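Local structure of trehalose-6-phosphate phosphatase (Candida albicans, 5DXI) at residues A[46-49]-A[50-54]; A[287-290]-A[291-294]. The protein is a phosphatase of the HAD clan whose phosphatase domain holds a magnesium ion, a beryllium trifluoride ion and a glycan. All blocks are in the same frame, centred on the assembly; numbering follows the deposited sequence.

Contact 1 (A[46-49]-A[50-54]); sequences SDKL and NRILD
L49 swings its CG trans to the backbone N (chi1 170°), whereas L53, one turn further on, keeps its CG beside its own N (chi1 -65°). These two torsions bring the buried leucines together in the first turns of helix 47-58. Branch CD1 of L49 does the touching: it lies 3.7 Å from L53 CG, with L53 CD1 almost as near, and the two side chains meet at a slant. L53 CG also rests 3.2 Å from L49 O, the same carbonyl oxygen that takes the backbone N-H of L53.

The helix start is defined by S46 at the N-cap, where S46 OG accepts from L49 N at 3.1 Å and an N-H...O angle of 165°. This nearly straight bond occupies an amide that has no earlier helical carbonyl to use, while S46 O takes N50 N at 3.0 Å and opens the regular series of main-chain bonds. On the flank, the CG of K48 comes to 4.0 Å from I52 CD1.

The side-chain polar contacts of D47, N50 and R51 are less direct. One water bridges the pair D47 and N50, donating to D47 OD1 and accepting from N50 ND2; the other amide atom, N50 OD1, is taken by K82 NZ. D47 OD2 stands at the edge of the R51 guanidinium, but its 4.5 Å to R51 NE exceeds a salt bridge, so any attraction is probably modest.

In the fold, helix 47-58 is the crossover of the beta-alpha-beta unit between parallel strands 23-27 and 62-67. L49 and L53 pack on M79 of helix 72-79, L49 also touches L33, S46, K48 and I52 touch L291 of helix 287-298, and I52 also touches L294.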
ATOM      1  N   SER A  46      -4.904   3.266  16.049  1.00 37.68           N
ATOM      2  CA  SER A  46      -5.979   3.343  17.025  1.00 33.63           C
ATOM      3  C   SER A  46      -6.104   2.014  17.729  1.00 35.73           C
ATOM      4  O   SER A  46      -5.667   0.986  17.202  1.00 35.70           O
ATOM      5  CB  SER A  46      -7.318   3.714  16.344  1.00 36.21           C
ATOM      6  OG  SER A  46      -7.789   2.661  15.504  1.00 35.21           O
ATOM      7  N   ASP A  47      -6.733   2.019  18.903  1.00 38.85           N
ATOM      8  CA  ASP A  47      -7.016   0.769  19.618  1.00 40.22           C
ATOM      9  C   ASP A  47      -7.933  -0.143  18.774  1.00 32.84           C
ATOM     10  O   ASP A  47      -7.773  -1.369  18.762  1.00 39.09           O
ATOM     11  CB  ASP A  47      -7.641   1.055  20.995  1.00 38.67           C
ATOM     12  CG  ASP A  47      -8.020  -0.211  21.737  1.00 36.93           C
ATOM     13  OD1 ASP A  47      -7.155  -1.097  21.903  1.00 40.98           O
ATOM     14  OD2 ASP A  47      -9.191  -0.328  22.144  1.00 44.49           O
ATOM     15  N   LYS A  48      -8.902   0.454  18.092  1.00 35.65           N
ATOM     16  CA  LYS A  48      -9.798  -0.335  17.232  1.00 38.00           C
ATOM     17  C   LYS A  48      -9.005  -1.116  16.175  1.00 33.29           C
ATOM     18  O   LYS A  48      -9.224  -2.318  15.970  1.00 34.69           O
ATOM     19  CB  LYS A  48     -10.831   0.553  16.552  1.00 36.22           C
ATOM     20  CG  LYS A  48     -11.822  -0.242  15.701  1.00 36.69           C
ATOM     21  CD  LYS A  48     -12.917   0.643  15.149  1.00 39.98           C
ATOM     22  CE  LYS A  48     -14.080  -0.183  14.606  1.00 43.66           C
ATOM     23  NZ  LYS A  48     -15.123   0.695  13.992  1.00 41.94           N
ATOM     24  N   LEU A  49      -8.064  -0.438  15.525  1.00 33.12           N
ATOM     25  CA  LEU A  49      -7.186  -1.107  14.561  1.00 31.27           C
ATOM     26  C   LEU A  49      -6.407  -2.236  15.235  1.00 34.48           C
ATOM     27  O   LEU A  49      -6.312  -3.358  14.709  1.00 33.10           O
ATOM     28  CB  LEU A  49      -6.230  -0.102  13.917  1.00 33.45           C
ATOM     29  CG  LEU A  49      -5.090  -0.681  13.063  1.00 33.67           C
ATOM     30  CD1 LEU A  49      -5.623  -1.511  11.888  1.00 31.88           C
ATOM     31  CD2 LEU A  49      -4.189   0.437  12.553  1.00 32.50           C
ATOM     32  N   ASN A  50      -5.838  -1.945  16.405  1.00 36.92           N
ATOM     33  CA  ASN A  50      -5.074  -2.959  17.114  1.00 36.63           C
ATOM     34  C   ASN A  50      -5.924  -4.157  17.460  1.00 32.95           C
ATOM     35  O   ASN A  50      -5.463  -5.285  17.361  1.00 38.43           O
ATOM     36  CB  ASN A  50      -4.433  -2.376  18.373  1.00 39.83           C
ATOM     37  CG  ASN A  50      -3.279  -1.461  18.043  1.00 43.69           C
ATOM     38  OD1 ASN A  50      -2.676  -1.588  16.972  1.00 42.11           O
ATOM     39  ND2 ASN A  50      -2.967  -0.529  18.944  1.00 41.24           N
ATOM     40  N   ARG A  51      -7.175  -3.927  17.840  1.00 35.30           N
ATOM     41  CA  ARG A  51      -8.045  -5.051  18.201  1.00 40.05           C
ATOM     42  C   ARG A  51      -8.387  -5.874  16.963  1.00 37.23           C
ATOM     43  O   ARG A  51      -8.379  -7.116  16.982  1.00 39.40           O
ATOM     44  CB  ARG A  51      -9.324  -4.551  18.881  1.00 46.90           C
ATOM     45  CG  ARG A  51     -10.201  -5.661  19.471  1.00 52.14           C
ATOM     46  CD  ARG A  51     -11.269  -5.082  20.417  1.00 62.09           C
ATOM     47  NE  ARG A  51     -11.481  -3.641  20.214  1.00 59.65           N
ATOM     48  CZ  ARG A  51     -12.584  -3.110  19.683  1.00 61.77           C
ATOM     49  NH1 ARG A  51     -13.586  -3.895  19.305  1.00 66.44           N
ATOM     50  NH2 ARG A  51     -12.684  -1.791  19.534  1.00 63.02           N
ATOM     51  N   ILE A  52      -8.661  -5.170  15.873  1.00 38.79           N
ATOM     52  CA  ILE A  52      -8.928  -5.830  14.607  1.00 32.20           C
ATOM     53  C   ILE A  52      -7.756  -6.715  14.201  1.00 33.97           C
ATOM     54  O   ILE A  52      -7.932  -7.901  13.909  1.00 39.70           O
ATOM     55  CB  ILE A  52      -9.206  -4.787  13.505  1.00 33.63           C
ATOM     56  CG1 ILE A  52     -10.565  -4.129  13.753  1.00 33.87           C
ATOM     57  CG2 ILE A  52      -9.157  -5.439  12.122  1.00 33.81           C
ATOM     58  CD1 ILE A  52     -10.835  -2.888  12.893  1.00 36.83           C
ATOM     59  N   LEU A  53      -6.551  -6.159  14.254  1.00 37.88           N
ATOM     60  CA  LEU A  53      -5.369  -6.897  13.836  1.00 34.50           C
ATOM     61  C   LEU A  53      -5.128  -8.102  14.734  1.00 37.14           C
ATOM     62  O   LEU A  53      -4.772  -9.178  14.249  1.00 41.01           O
ATOM     63  CB  LEU A  53      -4.141  -5.980  13.805  1.00 35.94           C
ATOM     64  CG  LEU A  53      -4.170  -4.841  12.778  1.00 37.06           C
ATOM     65  CD1 LEU A  53      -2.923  -3.966  12.892  1.00 38.00           C
ATOM     66  CD2 LEU A  53      -4.340  -5.368  11.333  1.00 31.93           C
ATOM     67  N   ASP A  54      -5.307  -7.929  16.042  1.00 40.40           N
ATOM     68  CA  ASP A  54      -5.133  -9.054  16.965  1.00 41.52           C
ATOM     69  C   ASP A  54      -6.104 -10.190  16.652  1.00 40.23           C
ATOM     70  O   ASP A  54      -5.697 -11.339  16.480  1.00 40.60           O
ATOM     71  CB  ASP A  54      -5.301  -8.603  18.421  1.00 45.44           C
ATOM     72  CG  ASP A  54      -4.942  -9.698  19.416  1.00 51.75           C
ATOM     73  OD1 ASP A  54      -4.009 -10.485  19.129  1.00 52.20           O
ATOM     74  OD2 ASP A  54      -5.589  -9.769  20.484  1.00 58.30           O
TER
HETATM   75  O   HOH W   1      -4.477  -1.648  21.587  1.00 39.23           O

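Contact 2 (A[287-290]-A[291-294]); sequences PRQV and LETL
E292 runs alongside Q289 and crosses R288 at a slant in the opening turns of helix 287-298, the helix that follows edge strand 282-284 of the main sheet in this HAD-type fold. E292 CB starts 3.5 Å from Q289 O. E292 CG, set beside the backbone N (chi1 -65°), comes to 3.2 Å from R288 O, the carbonyl oxygen that also accepts the backbone N-H of E292. From there the chain runs out extended, carrying CD past R288 O and close to Q289 CA, and the carboxylate then divides its neighbours: E292 OE1 is 3.9 Å from Q289 CG, while E292 OE2 is 3.8 Å from R288 CG.

Neither approach is a polar bond. The carboxylate stands at 90° to the Q289 amide, and the R288 chain bends so that R288 NE stays 5.4 Å from E292 OE2, which leaves at most a weak electrostatic pull. The salt bridge of this glutamate is made by OE1 with R10 NH1, in helix 10-19.

On the buried side, V290 and L294 lie alongside each other and point the same way, CG1 of V290 being 3.9 Å from CD1 of L294. Both also touch L33, and V290 packs on L284 of the neighbouring strand.

Q289 O carries two bonds from one residue. T293 N reaches Q289 O at 2.9 Å and T293 OG1 reaches the same Q289 O at 3.0 Å, the two donors arriving from opposite faces of the carbonyl plane.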
ATOM      1  N   PRO A 287     -10.687   5.830   6.244  1.00 30.25           N
ATOM      2  CA  PRO A 287     -10.243   4.795   7.186  1.00 29.46           C
ATOM      3  C   PRO A 287     -11.347   4.337   8.154  1.00 30.27           C
ATOM      4  O   PRO A 287     -11.410   3.148   8.494  1.00 28.90           O
ATOM      5  CB  PRO A 287      -9.102   5.488   7.944  1.00 32.30           C
ATOM      6  CG  PRO A 287      -8.500   6.403   6.905  1.00 30.55           C
ATOM      7  CD  PRO A 287      -9.699   6.923   6.128  1.00 30.50           C
ATOM      8  N   ARG A 288     -12.219   5.255   8.567  1.00 31.87           N
ATOM      9  CA  ARG A 288     -13.340   4.877   9.428  1.00 35.42           C
ATOM     10  C   ARG A 288     -14.131   3.686   8.868  1.00 33.48           C
ATOM     11  O   ARG A 288     -14.383   2.691   9.567  1.00 31.10           O
ATOM     12  CB  ARG A 288     -14.290   6.054   9.637  1.00 39.40           C
ATOM     13  CG  ARG A 288     -15.466   5.700  10.536  1.00 44.45           C
ATOM     14  CD  ARG A 288     -16.425   6.869  10.703  1.00 52.18           C
ATOM     15  NE  ARG A 288     -15.841   7.945  11.496  1.00 59.72           N
ATOM     16  CZ  ARG A 288     -16.427   9.118  11.705  1.00 62.37           C
ATOM     17  NH1 ARG A 288     -17.615   9.373  11.163  1.00 65.39           N
ATOM     18  NH2 ARG A 288     -15.820  10.038  12.441  1.00 57.17           N
ATOM     19  N   GLN A 289     -14.514   3.778   7.598  1.00 33.04           N
ATOM     20  CA  GLN A 289     -15.270   2.694   6.985  1.00 33.64           C
ATOM     21  C   GLN A 289     -14.398   1.464   6.790  1.00 30.53           C
ATOM     22  O   GLN A 289     -14.886   0.337   6.870  1.00 33.23           O
ATOM     23  CB  GLN A 289     -15.889   3.143   5.659  1.00 30.81           C
ATOM     24  CG  GLN A 289     -17.031   4.141   5.836  1.00 35.60           C
ATOM     25  CD  GLN A 289     -16.548   5.575   5.977  1.00 39.64           C
ATOM     26  OE1 GLN A 289     -15.586   5.987   5.328  1.00 39.63           O
ATOM     27  NE2 GLN A 289     -17.208   6.342   6.837  1.00 45.26           N
ATOM     28  N   VAL A 290     -13.099   1.674   6.586  1.00 31.12           N
ATOM     29  CA  VAL A 290     -12.171   0.542   6.505  1.00 28.57           C
ATOM     30  C   VAL A 290     -12.223  -0.266   7.803  1.00 31.35           C
ATOM     31  O   VAL A 290     -12.336  -1.493   7.787  1.00 28.40           O
ATOM     32  CB  VAL A 290     -10.714   0.993   6.233  1.00 27.67           C
ATOM     33  CG1 VAL A 290      -9.770  -0.208   6.269  1.00 31.73           C
ATOM     34  CG2 VAL A 290     -10.598   1.718   4.877  1.00 26.76           C
ATOM     35  N   LEU A 291     -12.138   0.421   8.937  1.00 32.39           N
ATOM     36  CA  LEU A 291     -12.131  -0.297  10.211  1.00 32.69           C
ATOM     37  C   LEU A 291     -13.491  -0.949  10.500  1.00 32.23           C
ATOM     38  O   LEU A 291     -13.550  -2.046  11.069  1.00 33.25           O
ATOM     39  CB  LEU A 291     -11.730   0.637  11.361  1.00 33.77           C
ATOM     40  CG  LEU A 291     -10.372   1.320  11.166  1.00 36.99           C
ATOM     41  CD1 LEU A 291      -9.901   2.034  12.454  1.00 35.00           C
ATOM     42  CD2 LEU A 291      -9.333   0.342  10.658  1.00 32.98           C
ATOM     43  N   GLU A 292     -14.576  -0.291  10.090  1.00 34.13           N
ATOM     44  CA  GLU A 292     -15.907  -0.891  10.211  1.00 32.35           C
ATOM     45  C   GLU A 292     -15.932  -2.219   9.481  1.00 33.64           C
ATOM     46  O   GLU A 292     -16.349  -3.240  10.035  1.00 37.33           O
ATOM     47  CB  GLU A 292     -16.994   0.027   9.638  1.00 31.90           C
ATOM     48  CG  GLU A 292     -17.188   1.342  10.380  1.00 36.53           C
ATOM     49  CD  GLU A 292     -18.160   2.273   9.672  1.00 40.15           C
ATOM     50  OE1 GLU A 292     -18.661   1.920   8.573  1.00 43.21           O
ATOM     51  OE2 GLU A 292     -18.407   3.380  10.201  1.00 44.16           O
ATOM     52  N   THR A 293     -15.433  -2.205   8.245  1.00 35.57           N
ATOM     53  CA  THR A 293     -15.419  -3.393   7.403  1.00 31.61           C
ATOM     54  C   THR A 293     -14.508  -4.469   7.975  1.00 34.04           C
ATOM     55  O   THR A 293     -14.875  -5.649   8.017  1.00 34.30           O
ATOM     56  CB  THR A 293     -14.975  -3.060   5.949  1.00 34.12           C
ATOM     57  OG1 THR A 293     -15.833  -2.060   5.394  1.00 34.54           O
ATOM     58  CG2 THR A 293     -15.031  -4.295   5.079  1.00 31.23           C
ATOM     59  N   LEU A 294     -13.307  -4.081   8.401  1.00 34.13           N
ATOM     60  CA  LEU A 294     -12.400  -5.071   8.982  1.00 35.61           C
ATOM     61  C   LEU A 294     -12.975  -5.583  10.314  1.00 34.44           C
ATOM     62  O   LEU A 294     -12.889  -6.785  10.631  1.00 34.60           O
ATOM     63  CB  LEU A 294     -10.989  -4.482   9.161  1.00 30.17           C
ATOM     64  CG  LEU A 294     -10.303  -4.057   7.850  1.00 34.51           C
ATOM     65  CD1 LEU A 294      -8.910  -3.503   8.103  1.00 32.83           C
ATOM     66  CD2 LEU A 294     -10.239  -5.224   6.861  1.00 27.86           C
TER

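Overall arrangement
Contact 1 closes early in the chain and contact 2 opens near its C-terminal end, yet their centres are only 11 Å apart. Each is local to its own helix, 47-58 or 287-298, and the two helices pack against each other beside the mixed, largely parallel sheet. I52 makes the two closest approaches between them: I52 CD1 lies 3.4 Å from L291 O, and I52 CG2 is 3.6 Å from L294 CB. L33, just beyond the magnesium-binding D28 and D30, touches both helices. The interface thus ties the crossover after strand 23-27 to the helix after edge strand 282-284, with the L49 side chain about 12 Å and the P287 side chain about 8 Å from the magnesium ion.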